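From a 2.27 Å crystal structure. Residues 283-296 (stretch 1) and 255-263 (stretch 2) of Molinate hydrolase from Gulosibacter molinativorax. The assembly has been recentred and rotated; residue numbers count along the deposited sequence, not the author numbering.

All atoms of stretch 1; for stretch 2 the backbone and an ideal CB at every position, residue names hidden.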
# COMPACT_ATOMS: atom_id res chain seq x y z
N THR A 283 -9.21 17.48 21.17
CA THR A 283 -7.85 17.42 21.71
C THR A 283 -7.35 16.01 21.86
O THR A 283 -8.09 15.13 22.18
CB THR A 283 -7.65 18.20 23.04
OG1 THR A 283 -8.44 17.62 24.07
CG2 THR A 283 -8.02 19.64 22.87
N THR A 284 -6.08 15.83 21.60
CA THR A 284 -5.51 14.53 21.43
C THR A 284 -4.27 14.32 22.30
O THR A 284 -3.58 13.35 22.18
CB THR A 284 -5.34 14.31 19.91
OG1 THR A 284 -6.42 13.51 19.45
CG2 THR A 284 -4.08 13.70 19.52
N SER A 285 -4.00 15.29 23.15
CA SER A 285 -2.75 15.32 23.95
C SER A 285 -2.94 16.10 25.22
O SER A 285 -3.90 16.86 25.34
CB SER A 285 -1.60 16.02 23.18
OG SER A 285 -1.93 17.37 22.93
N LEU A 286 -2.03 15.93 26.16
CA LEU A 286 -2.09 16.67 27.45
C LEU A 286 -2.00 18.18 27.23
O LEU A 286 -2.73 18.95 27.80
CB LEU A 286 -0.96 16.26 28.35
CG LEU A 286 -1.02 14.83 28.88
CD1 LEU A 286 0.20 14.51 29.78
CD2 LEU A 286 -2.31 14.60 29.63
N GLU A 287 -1.09 18.58 26.36
CA GLU A 287 -0.93 19.99 26.05
C GLU A 287 -2.11 20.55 25.30
O GLU A 287 -2.51 21.69 25.49
CB GLU A 287 0.36 20.24 25.28
CG GLU A 287 1.57 20.30 26.20
CD GLU A 287 1.42 21.35 27.31
OE1 GLU A 287 1.30 22.58 27.06
OE2 GLU A 287 1.38 20.95 28.47
N GLY A 288 -2.72 19.71 24.49
CA GLY A 288 -3.94 20.11 23.82
C GLY A 288 -5.06 20.35 24.81
O GLY A 288 -5.80 21.32 24.74
N LEU A 289 -5.19 19.43 25.74
CA LEU A 289 -6.19 19.54 26.77
C LEU A 289 -5.97 20.82 27.58
O LEU A 289 -6.88 21.57 27.83
CB LEU A 289 -6.12 18.32 27.70
CG LEU A 289 -7.08 18.29 28.89
CD1 LEU A 289 -8.54 18.44 28.49
CD2 LEU A 289 -6.90 16.97 29.62
N ASN A 290 -4.75 21.03 27.99
CA ASN A 290 -4.45 22.23 28.76
C ASN A 290 -4.82 23.48 27.99
O ASN A 290 -5.40 24.40 28.53
CB ASN A 290 -2.97 22.29 29.14
CG ASN A 290 -2.66 23.52 29.98
OD1 ASN A 290 -3.08 23.63 31.13
ND2 ASN A 290 -1.92 24.46 29.39
N THR A 291 -4.49 23.48 26.72
CA THR A 291 -4.77 24.65 25.85
C THR A 291 -6.25 24.90 25.76
O THR A 291 -6.71 26.04 25.77
CB THR A 291 -4.14 24.44 24.47
OG1 THR A 291 -2.71 24.48 24.60
CG2 THR A 291 -4.57 25.48 23.49
N ALA A 292 -7.01 23.82 25.67
CA ALA A 292 -8.46 23.95 25.59
C ALA A 292 -9.05 24.55 26.89
O ALA A 292 -9.98 25.37 26.88
CB ALA A 292 -9.09 22.62 25.30
N ILE A 293 -8.53 24.08 27.98
CA ILE A 293 -8.94 24.55 29.30
C ILE A 293 -8.66 26.05 29.45
O ILE A 293 -9.49 26.82 29.89
CB ILE A 293 -8.18 23.78 30.39
CG1 ILE A 293 -8.76 22.37 30.52
CG2 ILE A 293 -8.32 24.48 31.73
CD1 ILE A 293 -7.88 21.43 31.31
N GLU A 294 -7.47 26.45 29.01
CA GLU A 294 -7.06 27.83 29.09
C GLU A 294 -7.88 28.77 28.19
O GLU A 294 -7.83 29.95 28.36
CB GLU A 294 -5.56 27.98 28.79
CG GLU A 294 -4.68 27.55 29.97
CD GLU A 294 -4.99 28.29 31.28
OE1 GLU A 294 -5.13 29.53 31.23
OE2 GLU A 294 -5.08 27.65 32.35
N ARG A 295 -8.62 28.22 27.24
CA ARG A 295 -9.57 28.99 26.43
C ARG A 295 -11.00 28.91 26.97
O ARG A 295 -11.93 29.34 26.32
CB ARG A 295 -9.58 28.49 24.99
CG ARG A 295 -8.24 28.53 24.25
CD ARG A 295 -7.72 29.91 24.25
NE ARG A 295 -6.60 30.15 23.33
CZ ARG A 295 -5.36 29.73 23.53
NH1 ARG A 295 -5.06 28.92 24.55
NH2 ARG A 295 -4.42 30.13 22.68
N ASP A 296 -11.16 28.32 28.16
CA ASP A 296 -12.49 28.16 28.76
C ASP A 296 -13.50 27.56 27.78
O ASP A 296 -14.61 28.03 27.61
CB ASP A 296 -13.01 29.51 29.29
CG ASP A 296 -12.12 30.09 30.40
OD1 ASP A 296 -11.85 29.40 31.42
OD2 ASP A 296 -11.72 31.25 30.27
N UNK A 255 1.61 10.41 18.83
CA UNK A 255 2.43 11.41 18.11
C UNK A 255 1.58 12.63 17.70
O UNK A 255 1.45 12.93 16.54
CB UNK A 255 3.07 10.78 16.87
N UNK A 256 0.97 13.30 18.67
CA UNK A 256 0.08 14.39 18.37
C UNK A 256 0.76 15.71 18.04
O UNK A 256 1.94 15.97 18.40
CB UNK A 256 -0.86 14.60 19.56
N UNK A 257 0.01 16.53 17.33
CA UNK A 257 0.44 17.85 16.86
C UNK A 257 -0.63 18.88 17.20
O UNK A 257 -1.78 18.54 17.53
CB UNK A 257 0.71 17.84 15.35
N UNK A 258 -0.25 20.14 17.13
CA UNK A 258 -1.21 21.24 17.14
C UNK A 258 -1.54 21.65 15.73
O UNK A 258 -0.68 21.75 14.87
CB UNK A 258 -0.67 22.44 17.93
N UNK A 259 -2.80 21.87 15.47
CA UNK A 259 -3.24 22.29 14.12
C UNK A 259 -2.87 23.72 13.76
O UNK A 259 -2.59 24.05 12.60
CB UNK A 259 -4.76 22.14 14.00
N UNK A 260 -2.92 24.57 14.78
CA UNK A 260 -2.81 26.03 14.63
C UNK A 260 -1.78 26.62 15.59
O UNK A 260 -1.55 26.06 16.66
CB UNK A 260 -4.17 26.69 14.86
N UNK A 261 -1.21 27.77 15.22
CA UNK A 261 -0.48 28.60 16.19
C UNK A 261 -1.42 29.16 17.21
O UNK A 261 -2.63 29.29 16.97
CB UNK A 261 0.27 29.74 15.49
N UNK A 262 -0.90 29.52 18.37
CA UNK A 262 -1.77 30.06 19.45
C UNK A 262 -2.44 31.34 19.01
O UNK A 262 -3.59 31.60 19.28
CB UNK A 262 -0.97 30.32 20.73
N UNK A 263 -1.69 32.12 18.29
CA UNK A 263 -2.16 33.35 17.69
C UNK A 263 -3.39 33.16 16.78
O UNK A 263 -4.35 33.91 16.82
CB UNK A 263 -1.02 33.98 16.89

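Stretch 1 offers a short loop, Thr283 to Ser285, and then a helix whose flank toward stretch 2 carries Glu287, Gly288 and Thr291, with Arg295 further along the chain. Ser285 is the N-cap, its OG accepting from Gly288 N at 2.9 Å, a capping bond that satisfies a free backbone N in the first turn.

At position 255 the CA-to-CB bond points away and nothing of stretch 1 lies within reach of the ideal CB. The contact sets no rule here, and the residue is Ala255.

Position 256 is different. Its CB points toward stretch 1, the ideal atom sitting 3.3 Å from Thr284 CG2, already tight, and 4.0 Å from Ser285 CB. Phi near -79° and psi near 158° are extended and open to many residues, proline included. What stretch 1 presents is a methyl and a methylene, so a compact apolar side chain fits, such as alanine, valine or proline. It is Pro256, whose CB eases back to 3.5 Å from Thr284 CG2 while CG meets Ser285 CB at 3.6 Å. The ring thus spreads across two neighbouring residues of the loop.

Position 257 turns its CB away, with no neighbour from stretch 1 near it, and this side of the contact cannot choose among side chains. It is Tyr257, which makes no contact here.

At position 258 the CB points sideways and finds nothing within 5.5 Å, yet its CA is 7.3 Å from the CA of Gly288. The gap between backbone and helix calls for something long: phenylalanine or methionine would reach, while leucine would fall short. Phe258 fills it. With chi1 at -81° (m), the ring extends to the helix and places CZ 3.6 Å from both Glu287 C and Gly288 N. A tyrosine hydroxyl in this pose would clash with those atoms. The ring tip meets helix backbone, with Glu287 CB also 3.9 Å from Phe258 CZ. Ring atom CE2 also lies 3.6 Å from Thr291 OG1, which approaches near the ring plane, at the edge; that hydroxyl is already donating to Glu287 O at 2.9 Å. This residue gives up more area to stretch 1 than any other in its stretch.

Positions 259, 260 and 261 are out of reach, and the visible atoms leave their side chains free. They are Thr259, Phe260 and Ser261, the last an N-cap whose side chain caps a backbone N just beyond the stretch.

Position 262 opens a helix, with phi/psi of -62/-38°. Its CB points sideways, but the ideal atom is 4.0 Å from Arg295 NH2. A cationic group so close asks for an acceptor, and glutamate, aspartate or glutamine would be candidates. Glu262 answers with charge as well: Arg295 NH2 donates to Glu262 OE1 at 3.1 Å and 168°, a nearly straight hydrogen bond within a salt bridge, made at the edge of the guanidinium. The other carboxylate oxygen, OE2, is 3.8 Å from Thr291 OG1, near but not bonded.

Position 263 points its CB away from stretch 1, leaving the choice open; Arg263 is bonded elsewhere in the structure.

Stretch 2, residues 255-263: APYFTFSER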
# COMPACT_ATOMS: atom_id res chain seq x y z
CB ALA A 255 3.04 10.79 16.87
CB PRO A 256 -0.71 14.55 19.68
CG PRO A 256 0.32 14.25 20.71
CD PRO A 256 1.11 13.10 20.13
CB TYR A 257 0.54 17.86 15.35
CG TYR A 257 1.56 16.94 14.77
CD1 TYR A 257 2.87 17.35 14.58
CD2 TYR A 257 1.22 15.66 14.36
CE1 TYR A 257 3.81 16.49 14.02
CE2 TYR A 257 2.16 14.80 13.79
CZ TYR A 257 3.46 15.21 13.65
OH TYR A 257 4.36 14.38 13.07
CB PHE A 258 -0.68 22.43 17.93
CG PHE A 258 -0.86 22.27 19.40
CD1 PHE A 258 -0.06 21.41 20.11
CD2 PHE A 258 -1.81 23.03 20.07
CE1 PHE A 258 -0.22 21.27 21.47
CE2 PHE A 258 -1.99 22.89 21.42
CZ PHE A 258 -1.20 22.00 22.13
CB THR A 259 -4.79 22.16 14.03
OG1 THR A 259 -5.13 20.80 14.26
CG2 THR A 259 -5.32 22.58 12.68
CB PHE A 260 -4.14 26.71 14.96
CG PHE A 260 -5.26 26.39 13.97
CD1 PHE A 260 -5.16 26.75 12.65
CD2 PHE A 260 -6.38 25.70 14.39
CE1 PHE A 260 -6.17 26.45 11.77
CE2 PHE A 260 -7.37 25.38 13.50
CZ PHE A 260 -7.27 25.75 12.19
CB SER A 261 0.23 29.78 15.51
OG SER A 261 -0.70 30.70 15.01
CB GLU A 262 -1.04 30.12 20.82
CG GLU A 262 -0.67 28.66 21.20
CD GLU A 262 -0.91 28.21 22.64
OE1 GLU A 262 -1.60 28.92 23.38
OE2 GLU A 262 -0.43 27.10 22.99
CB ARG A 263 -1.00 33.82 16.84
CG ARG A 263 -1.07 35.21 16.29
CD ARG A 263 0.35 35.61 15.96
NE ARG A 263 0.70 35.34 14.56
CZ ARG A 263 1.21 36.25 13.72
NH1 ARG A 263 1.43 37.48 14.12
NH2 ARG A 263 1.48 35.94 12.47
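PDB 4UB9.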